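Local coordinates for Alr3699 protein (Nostoc sp., PDB 4XSO) that is a member of the GT-B glycosyltransferase clan, built of two Rossmann-like domains, whose specific function is not established, at residues V91-A94 and H95-L99; A102-Q105 and K106-V109; D183-L186 and Y187-S190; A274-P277 and Q278-A282. All blocks are in the same frame, centred on the assembly; numbering follows the deposited sequence.

How the interactions relate
All four contacts are local, each within one continuous run of chain. Interactions 1 and 2 follow one another in the N-terminal Rossmann-like half, at the two ends of strand 99-102: interaction 1 is a surface turn leaving helix 85-95, interaction 2 the buried start of helix 105-118, their centres about 16 Å apart. Interactions 3 and 4 lie far from them, their centres 32 to 41 Å away, and touch each other, Leu186 and Thr189 packing on the 276-282 helix. Interaction 3 is a surface 3-10 turn holding one buried tyrosine and two waters; interaction 4, partly buried, starts a helix. Backbone bonds run mostly i to i+3 in 1 and 3, while i to i+4 bonds mark 2 and 4.

Interaction 1 of 4, residues V91-A94 and H95-L99; sequences VQTA and HEYDL
Tyr97 closes back on Thr93 where helix 85-95 runs out, and the pair marks the turn that carries the chain into strand 99-102 of the N-terminal Rossmann-like domain. The tyrosine ring turns its edge to the helix: Thr93 O lies in the ring plane, 3.2 Å from Tyr97 CD1. Farther along the same edge Tyr97 CE1 meets Thr93 CG2 at 4.0 Å, the two side chains running side by side and pointing the same way. Thr93 CG2 stands opposite its own backbone N across the CA-CB bond, while Thr93 OG1 turns back to bond Lys89 O one helical turn earlier. Behind these contacts the backbone changes its bonding. His95 N has weak bonds to both Val91 O and Gln92 O, whereas Glu96 N reaches Thr93 O (2.9 Å) and Tyr97 N reaches Ala94 O (3.0 Å), both i to i+3 links that tighten the last turn. Thr93 O therefore takes the N-H of Glu96 and also lies against the tyrosine edge. Farther out, Leu10 of strand 9-13 and Leu37 of strand 36-40 touch both Thr93 and Tyr97, Lys8 makes a cation-pi contact with the tyrosine ring, and Arg120 bonds His95 O. On the exposed side Glu96 CB sits 3.3 Å from Thr93 O, and with the glutamate chain bent at chi2 (-63°), Glu96 OE2 lies in the plane of the His95 ring, at its edge.

Interaction 2 of 4, residues A102-Q105 and K106-V109; sequences ANTQ and KALV
This is a helix-start contact, the first turn of helix 105-118 folding against the loop that leaves strand 99-102, in a buried part of the N-terminal domain that borders the second subunit. Ala102, the last residue of the strand, points its CB at the helix and packs on Ala107 CB at 4.1 Å and on Leu108 CB at 4.2 Å, so strand end and helix meet through two methyls and the base of a leucine. Thr104 holds the N-cap position. Its chi1 of 71° puts OG1 between its own backbone N and carbonyl carbon, where it lies 3.6 Å from Ala107 CB and bonds Gln14 OE1, which also receives the N-H of Lys106. This is the beta-alpha step of a Rossmann-like fold, parallel strand to loop to helix. The helical bonding begins with Leu108 N to Thr104 O at 3.0 Å and Val109 N to Gln105 O at 3.1 Å. Leu108 N also has a weak bond to Gln105 O, against which Val109 CG2 packs at 3.5 Å. Asn103 ties the loop to its surroundings through His127 and Asp13, and Lys106 and Val109 pack on Leu83 and Leu80 of the second subunit.

Interaction 3 of 4, residues D183-L186 and Y187-S190; sequences DINL and YKTS
Tyr187 turns its ring edge back along the 3-10 turn that includes residues 184-186. Tyr187 CB lies 3.5 Å from Ile184 O, and that oxygen, in the plane of the ring at its edge, also takes the N-H of Tyr187 in a 3.1 Å bond. With chi1 at -66°, CG is turned away from its own carbonyl and the ring lies back along the turn: Tyr187 CD2 comes to 3.2 Å from Asp183 O and 4.0 Å from Leu186 CB, and CE2 continues along the same edge. At the tip the hydroxyl bonds Glu302 and takes a weak bond from a water held by Asp183 N. Asp183 O thus meets the tyrosine edge while also accepting the N-H of Leu186.

The next residue works on the outer side. Lys188 N bonds Asn185 O, and the lysine chain runs alongside the asparagine, with Lys188 CD 3.6 Å from Asn185 OD1. A second water donates to Ile184 O and is reached by a weak bond from Lys188 NZ. The segment follows strand 175-177, last of the N-terminal sheet, and leads into helix 191-201 before strand 207-212 of the second sheet, so it joins the two Rossmann-like domains of the GT-B fold. Here the buried tyrosine lies among Phe182, Leu305 of helix 298-305, Cys306 and Pro277 of helix 276-282, a helix that Thr189 also touches, at Gln278 and Ala281.

Interaction 4 of 4, residues A274-P277 and Q278-A282; sequences ADIP and QLMAA
Three backbone bonds set the first turns of helix 276-282 over its start at Asp275; the helix lies between strands 267-271 and 285-287 in the C-terminal Rossmann-like domain of the GT-B fold. Leu279 N meets Asp275 O at 3.0 Å; Met280 N to Ile276 O and Ala281 N to Pro277 O follow in i to i+4 register. Asp275 is the N-cap residue and the centre of an inverse gamma turn, yet its carboxylate makes no capping bond and instead forms a salt bridge to Arg273.

Among apolar contacts, Ile276 CG2 and Met280 CE meet at 3.5 Å, tighter than usual for two carbons, with the methionine extended beyond CG and crossing the isoleucine at an angle. Both touch Phe212 of strand 207-212, and Met280 also packs on helix 298-305.

The remaining contacts put polar atoms against carbon. Leu279 lays its CG 3.7 Å from Asp275 OD2 and touches helix 191-201. A bend at chi2 (66°) curls Gln278 back toward the helix start, where its OE1 lies 3.3 Å from Asp275 CB and 3.5 Å from Pro277 CD, the proline and glutamine running side by side. Pro277 has no N-H to give, which costs nothing in the first turn of a helix, and its carbonyl still accepts from Ala281. At this helix start the first turn is held by backbone bonds without a side-chain cap, and the Asp275 carboxylate is paired with Arg273.

Interaction 1 of 4, residues V91-A94 and H95-L99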
loop_
_atom_site.group_PDB
_atom_site.type_symbol
_atom_site.label_atom_id
_atom_site.label_comp_id
_atom_site.label_asym_id
_atom_site.label_seq_id
_atom_site.Cartn_x
_atom_site.Cartn_y
_atom_site.Cartn_z
ATOM N N VAL A 91 8.066 0.345 -5.216
ATOM C CA VAL A 91 7.409 0.672 -6.495
ATOM C C VAL A 91 8.350 1.292 -7.494
ATOM O O VAL A 91 8.324 0.965 -8.652
ATOM C CB VAL A 91 6.255 1.659 -6.318
ATOM C CG1 VAL A 91 5.723 2.104 -7.683
ATOM C CG2 VAL A 91 5.171 1.087 -5.433
ATOM N N GLN A 92 9.113 2.247 -7.022
ATOM C CA GLN A 92 10.064 2.993 -7.809
ATOM C C GLN A 92 11.112 2.017 -8.332
ATOM O O GLN A 92 11.395 2.013 -9.492
ATOM C CB GLN A 92 10.723 4.038 -6.902
ATOM C CG GLN A 92 11.246 5.274 -7.593
ATOM C CD GLN A 92 12.519 5.055 -8.352
ATOM O OE1 GLN A 92 13.498 4.549 -7.804
ATOM N NE2 GLN A 92 12.540 5.484 -9.622
ATOM N N THR A 93 11.618 1.118 -7.480
ATOM C CA THR A 93 12.567 0.093 -7.933
ATOM C C THR A 93 12.000 -0.847 -9.050
ATOM O O THR A 93 12.626 -1.074 -10.143
ATOM C CB THR A 93 13.077 -0.655 -6.733
ATOM O OG1 THR A 93 13.781 0.285 -5.919
ATOM C CG2 THR A 93 14.050 -1.727 -7.115
ATOM N N ALA A 94 10.759 -1.237 -8.819
ATOM C CA ALA A 94 10.030 -2.143 -9.673
ATOM C C ALA A 94 9.855 -1.705 -11.119
ATOM O O ALA A 94 9.779 -2.558 -12.035
ATOM C CB ALA A 94 8.661 -2.469 -9.010
ATOM N N HIS A 95 9.792 -0.385 -11.335
ATOM C CA HIS A 95 9.740 0.194 -12.677
ATOM C C HIS A 95 10.912 -0.313 -13.518
ATOM O O HIS A 95 10.720 -0.649 -14.681
ATOM C CB HIS A 95 9.677 1.764 -12.625
ATOM C CG HIS A 95 9.948 2.423 -13.940
ATOM N ND1 HIS A 95 8.985 2.557 -14.920
ATOM C CD2 HIS A 95 11.082 2.952 -14.457
ATOM C CE1 HIS A 95 9.515 3.146 -15.980
ATOM N NE2 HIS A 95 10.787 3.399 -15.724
ATOM N N GLU A 96 12.083 -0.479 -12.903
ATOM C CA GLU A 96 13.288 -0.953 -13.603
ATOM C C GLU A 96 13.368 -2.462 -13.811
ATOM O O GLU A 96 14.328 -2.967 -14.426
ATOM C CB GLU A 96 14.511 -0.527 -12.800
ATOM C CG GLU A 96 14.533 0.961 -12.453
ATOM C CD GLU A 96 14.595 1.848 -13.702
ATOM O OE1 GLU A 96 15.157 1.397 -14.732
ATOM O OE2 GLU A 96 14.096 2.999 -13.667
ATOM N N TYR A 97 12.381 -3.196 -13.289
ATOM C CA TYR A 97 12.400 -4.654 -13.383
ATOM C C TYR A 97 11.161 -5.125 -14.149
ATOM O O TYR A 97 10.242 -4.327 -14.409
ATOM C CB TYR A 97 12.530 -5.251 -11.975
ATOM C CG TYR A 97 13.899 -4.986 -11.408
ATOM C CD1 TYR A 97 14.178 -3.771 -10.804
ATOM C CD2 TYR A 97 14.921 -5.922 -11.542
ATOM C CE1 TYR A 97 15.442 -3.458 -10.384
ATOM C CE2 TYR A 97 16.195 -5.631 -11.117
ATOM C CZ TYR A 97 16.445 -4.394 -10.562
ATOM O OH TYR A 97 17.647 -4.117 -10.087
ATOM N N ASP A 98 11.151 -6.375 -14.583
ATOM C CA ASP A 98 10.060 -6.871 -15.390
ATOM C C ASP A 98 9.093 -7.787 -14.621
ATOM O O ASP A 98 8.082 -8.180 -15.160
ATOM C CB ASP A 98 10.605 -7.673 -16.517
ATOM C CG ASP A 98 11.562 -6.892 -17.357
ATOM O OD1 ASP A 98 11.183 -5.886 -17.983
ATOM O OD2 ASP A 98 12.730 -7.278 -17.358
ATOM N N LEU A 99 9.487 -8.219 -13.436
ATOM C CA LEU A 99 8.743 -9.138 -12.661
ATOM C C LEU A 99 9.138 -8.989 -11.174
ATOM O O LEU A 99 10.307 -8.758 -10.844
ATOM C CB LEU A 99 9.099 -10.555 -13.150
ATOM C CG LEU A 99 8.263 -11.654 -12.418
ATOM C CD1 LEU A 99 7.725 -12.676 -13.375
ATOM C CD2 LEU A 99 9.028 -12.371 -11.321
#

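Interaction 2 of 4, residues A102-Q105 and K106-V109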
loop_
_atom_site.group_PDB
_atom_site.type_symbol
_atom_site.label_atom_id
_atom_site.label_comp_id
_atom_site.label_asym_id
_atom_site.label_seq_id
_atom_site.Cartn_x
_atom_site.Cartn_y
_atom_site.Cartn_z
ATOM N N ALA A 102 8.004 -12.356 -4.902
ATOM C CA ALA A 102 7.864 -12.252 -3.427
ATOM C C ALA A 102 8.040 -13.614 -2.790
ATOM O O ALA A 102 7.334 -14.580 -3.133
ATOM C CB ALA A 102 6.508 -11.679 -3.078
ATOM N N ASN A 103 8.964 -13.653 -1.827
ATOM C CA ASN A 103 9.435 -14.870 -1.225
ATOM C C ASN A 103 8.968 -15.114 0.232
ATOM O O ASN A 103 9.280 -16.134 0.817
ATOM C CB ASN A 103 10.954 -14.919 -1.349
ATOM C CG ASN A 103 11.492 -16.350 -1.304
ATOM O OD1 ASN A 103 11.125 -17.154 -2.112
ATOM N ND2 ASN A 103 12.402 -16.637 -0.370
ATOM N N THR A 104 8.211 -14.178 0.785
ATOM C CA THR A 104 7.735 -14.259 2.159
ATOM C C THR A 104 6.462 -13.469 2.212
ATOM O O THR A 104 6.076 -12.795 1.226
ATOM C CB THR A 104 8.722 -13.666 3.215
ATOM O OG1 THR A 104 8.752 -12.230 3.104
ATOM C CG2 THR A 104 10.098 -14.254 3.086
ATOM N N GLN A 105 5.723 -13.605 3.334
ATOM C CA GLN A 105 4.396 -12.966 3.440
ATOM C C GLN A 105 4.323 -11.470 3.369
ATOM O O GLN A 105 3.485 -10.905 2.667
ATOM C CB GLN A 105 3.684 -13.356 4.742
ATOM C CG GLN A 105 2.956 -14.653 4.675
ATOM C CD GLN A 105 2.190 -14.959 5.968
ATOM O OE1 GLN A 105 2.491 -15.945 6.664
ATOM N NE2 GLN A 105 1.218 -14.107 6.304
ATOM N N LYS A 106 5.113 -10.802 4.168
ATOM C CA LYS A 106 5.178 -9.359 4.054
ATOM C C LYS A 106 5.692 -8.884 2.696
ATOM O O LYS A 106 5.363 -7.761 2.235
ATOM C CB LYS A 106 6.115 -8.809 5.111
ATOM C CG LYS A 106 5.814 -9.264 6.564
ATOM C CD LYS A 106 6.308 -8.192 7.535
ATOM C CE LYS A 106 6.939 -8.745 8.790
ATOM N NZ LYS A 106 5.911 -9.096 9.793
ATOM N N ALA A 107 6.517 -9.689 2.043
ATOM C CA ALA A 107 7.031 -9.259 0.707
ATOM C C ALA A 107 5.879 -9.361 -0.257
ATOM O O ALA A 107 5.752 -8.567 -1.218
ATOM C CB ALA A 107 8.212 -10.101 0.245
ATOM N N LEU A 108 4.977 -10.312 0.006
ATOM C CA LEU A 108 3.794 -10.518 -0.845
ATOM C C LEU A 108 2.803 -9.313 -0.692
ATOM O O LEU A 108 2.272 -8.765 -1.656
ATOM C CB LEU A 108 3.097 -11.897 -0.573
ATOM C CG LEU A 108 1.732 -11.787 -1.256
ATOM C CD1 LEU A 108 1.880 -12.112 -2.734
ATOM C CD2 LEU A 108 0.699 -12.565 -0.522
ATOM N N VAL A 109 2.666 -8.814 0.508
ATOM C CA VAL A 109 1.813 -7.639 0.711
ATOM C C VAL A 109 2.334 -6.411 -0.021
ATOM O O VAL A 109 1.669 -5.797 -0.873
ATOM C CB VAL A 109 1.623 -7.428 2.228
ATOM C CG1 VAL A 109 0.875 -6.156 2.488
ATOM C CG2 VAL A 109 0.868 -8.633 2.789
#

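Interaction 3 of 4, residues D183-L186 and Y187-S190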
loop_
_atom_site.group_PDB
_atom_site.type_symbol
_atom_site.label_atom_id
_atom_site.label_comp_id
_atom_site.label_asym_id
_atom_site.label_seq_id
_atom_site.Cartn_x
_atom_site.Cartn_y
_atom_site.Cartn_z
ATOM N N ASP A 183 22.592 -28.910 -4.941
ATOM C CA ASP A 183 23.704 -29.381 -5.757
ATOM C C ASP A 183 24.068 -30.752 -5.274
ATOM O O ASP A 183 24.626 -30.867 -4.196
ATOM C CB ASP A 183 24.879 -28.487 -5.595
ATOM C CG ASP A 183 26.050 -28.907 -6.496
ATOM O OD1 ASP A 183 26.146 -30.028 -7.026
ATOM O OD2 ASP A 183 26.842 -28.027 -6.728
ATOM N N ILE A 184 23.781 -31.772 -6.049
ATOM C CA ILE A 184 23.766 -33.140 -5.465
ATOM C C ILE A 184 25.150 -33.663 -5.111
ATOM O O ILE A 184 25.296 -34.394 -4.158
ATOM C CB ILE A 184 22.958 -34.164 -6.252
ATOM C CG1 ILE A 184 23.672 -34.587 -7.550
ATOM C CG2 ILE A 184 21.550 -33.642 -6.525
ATOM C CD1 ILE A 184 22.858 -35.491 -8.453
ATOM N N ASN A 185 26.148 -33.193 -5.841
ATOM C CA ASN A 185 27.554 -33.571 -5.638
ATOM C C ASN A 185 28.179 -32.982 -4.396
ATOM O O ASN A 185 29.073 -33.598 -3.808
ATOM C CB ASN A 185 28.352 -33.233 -6.932
ATOM C CG ASN A 185 27.917 -34.071 -8.096
ATOM O OD1 ASN A 185 27.400 -35.184 -7.955
ATOM N ND2 ASN A 185 28.080 -33.540 -9.259
ATOM N N LEU A 186 27.595 -31.905 -3.861
ATOM C CA LEU A 186 27.993 -31.460 -2.549
ATOM C C LEU A 186 27.698 -32.458 -1.444
ATOM O O LEU A 186 28.164 -32.284 -0.340
ATOM C CB LEU A 186 27.385 -30.130 -2.166
ATOM C CG LEU A 186 27.592 -28.954 -3.117
ATOM C CD1 LEU A 186 26.985 -27.721 -2.434
ATOM C CD2 LEU A 186 29.041 -28.759 -3.558
ATOM N N TYR A 187 26.984 -33.525 -1.714
ATOM C CA TYR A 187 26.531 -34.376 -0.639
ATOM C C TYR A 187 27.271 -35.719 -0.676
ATOM O O TYR A 187 26.919 -36.661 0.019
ATOM C CB TYR A 187 24.999 -34.495 -0.665
ATOM C CG TYR A 187 24.375 -33.165 -0.355
ATOM C CD1 TYR A 187 24.151 -32.757 0.955
ATOM C CD2 TYR A 187 24.036 -32.256 -1.397
ATOM C CE1 TYR A 187 23.614 -31.497 1.241
ATOM C CE2 TYR A 187 23.480 -31.014 -1.112
ATOM C CZ TYR A 187 23.259 -30.634 0.212
ATOM O OH TYR A 187 22.753 -29.370 0.484
ATOM N N LYS A 188 28.318 -35.775 -1.491
ATOM C CA LYS A 188 29.131 -36.980 -1.603
ATOM C C LYS A 188 30.390 -36.792 -0.721
ATOM O O LYS A 188 31.064 -35.758 -0.802
ATOM C CB LYS A 188 29.533 -37.198 -3.058
ATOM C CG LYS A 188 28.322 -37.450 -3.932
ATOM C CD LYS A 188 28.665 -37.414 -5.396
ATOM C CE LYS A 188 27.826 -38.434 -6.154
ATOM N NZ LYS A 188 26.399 -38.212 -5.921
ATOM N N THR A 189 30.654 -37.769 0.123
ATOM C CA THR A 189 31.828 -37.809 1.005
ATOM C C THR A 189 32.542 -39.180 0.896
ATOM O O THR A 189 31.893 -40.199 0.875
ATOM C CB THR A 189 31.404 -37.546 2.479
ATOM O OG1 THR A 189 30.677 -36.334 2.547
ATOM C CG2 THR A 189 32.632 -37.423 3.403
ATOM N N SER A 190 33.878 -39.182 0.790
ATOM C CA SER A 190 34.643 -40.431 0.673
ATOM C C SER A 190 34.590 -41.206 1.976
ATOM O O SER A 190 34.575 -40.578 3.053
ATOM C CB SER A 190 36.125 -40.185 0.410
ATOM O OG SER A 190 36.689 -39.289 1.387
HETATM O O HOH W 1 22.794 -27.495 -2.421
HETATM O O HOH W 2 24.349 -36.984 -3.753
#

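Interaction 4 of 4, residues A274-P277 and Q278-A282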
loop_
_atom_site.group_PDB
_atom_site.type_symbol
_atom_site.label_atom_id
_atom_site.label_comp_id
_atom_site.label_asym_id
_atom_site.label_seq_id
_atom_site.Cartn_x
_atom_site.Cartn_y
_atom_site.Cartn_z
ATOM N N ALA A 274 29.495 -25.949 9.841
ATOM C CA ALA A 274 29.381 -25.664 8.386
ATOM C C ALA A 274 29.459 -26.929 7.519
ATOM O O ALA A 274 28.864 -26.964 6.432
ATOM C CB ALA A 274 30.458 -24.671 7.968
ATOM N N ASP A 275 30.090 -27.989 8.021
ATOM C CA ASP A 275 30.292 -29.238 7.243
ATOM C C ASP A 275 29.151 -30.313 7.467
ATOM O O ASP A 275 29.375 -31.472 7.898
ATOM C CB ASP A 275 31.630 -29.833 7.571
ATOM C CG ASP A 275 31.806 -30.048 9.103
ATOM O OD1 ASP A 275 31.457 -29.135 9.845
ATOM O OD2 ASP A 275 32.234 -31.122 9.543
ATOM N N ILE A 276 27.944 -29.907 7.137
ATOM C CA ILE A 276 26.789 -30.711 7.385
ATOM C C ILE A 276 26.759 -31.976 6.580
ATOM O O ILE A 276 26.464 -33.015 7.113
ATOM C CB ILE A 276 25.486 -29.916 7.220
ATOM C CG1 ILE A 276 25.437 -28.730 8.202
ATOM C CG2 ILE A 276 24.314 -30.861 7.482
ATOM C CD1 ILE A 276 25.341 -29.074 9.684
ATOM N N PRO A 277 27.109 -31.904 5.286
ATOM C CA PRO A 277 27.140 -33.124 4.506
ATOM C C PRO A 277 28.115 -34.152 5.019
ATOM O O PRO A 277 27.853 -35.360 5.003
ATOM C CB PRO A 277 27.573 -32.615 3.096
ATOM C CG PRO A 277 27.103 -31.167 3.081
ATOM C CD PRO A 277 27.418 -30.709 4.449
ATOM N N GLN A 278 29.274 -33.688 5.443
ATOM C CA GLN A 278 30.280 -34.579 5.968
ATOM C C GLN A 278 29.861 -35.237 7.303
ATOM O O GLN A 278 30.052 -36.436 7.515
ATOM C CB GLN A 278 31.590 -33.798 6.194
ATOM C CG GLN A 278 32.292 -33.318 4.907
ATOM C CD GLN A 278 31.492 -32.282 4.148
ATOM O OE1 GLN A 278 30.835 -31.377 4.743
ATOM N NE2 GLN A 278 31.564 -32.355 2.811
ATOM N N LEU A 279 29.362 -34.408 8.214
ATOM C CA LEU A 279 28.783 -34.909 9.458
ATOM C C LEU A 279 27.718 -35.918 9.202
ATOM O O LEU A 279 27.731 -36.943 9.824
ATOM C CB LEU A 279 28.238 -33.752 10.293
ATOM C CG LEU A 279 29.381 -32.974 10.921
ATOM C CD1 LEU A 279 28.849 -31.626 11.404
ATOM C CD2 LEU A 279 30.047 -33.719 12.081
ATOM N N MET A 280 26.790 -35.617 8.277
ATOM C CA MET A 280 25.714 -36.575 7.893
ATOM C C MET A 280 26.306 -37.935 7.440
ATOM O O MET A 280 25.907 -39.030 7.841
ATOM C CB MET A 280 24.873 -35.955 6.789
ATOM C CG MET A 280 23.936 -34.794 7.199
ATOM S SD MET A 280 22.785 -34.281 5.908
ATOM C CE MET A 280 21.812 -33.205 6.987
ATOM N N ALA A 281 27.302 -37.847 6.574
ATOM C CA ALA A 281 27.985 -39.012 6.089
ATOM C C ALA A 281 28.562 -39.818 7.222
ATOM O O ALA A 281 28.551 -41.050 7.165
ATOM C CB ALA A 281 29.084 -38.642 5.097
ATOM N N ALA A 282 29.032 -39.163 8.270
ATOM C CA ALA A 282 29.558 -39.909 9.367
ATOM C C ALA A 282 28.520 -40.515 10.309
ATOM O O ALA A 282 28.881 -41.269 11.155
ATOM C CB ALA A 282 30.517 -39.072 10.123
#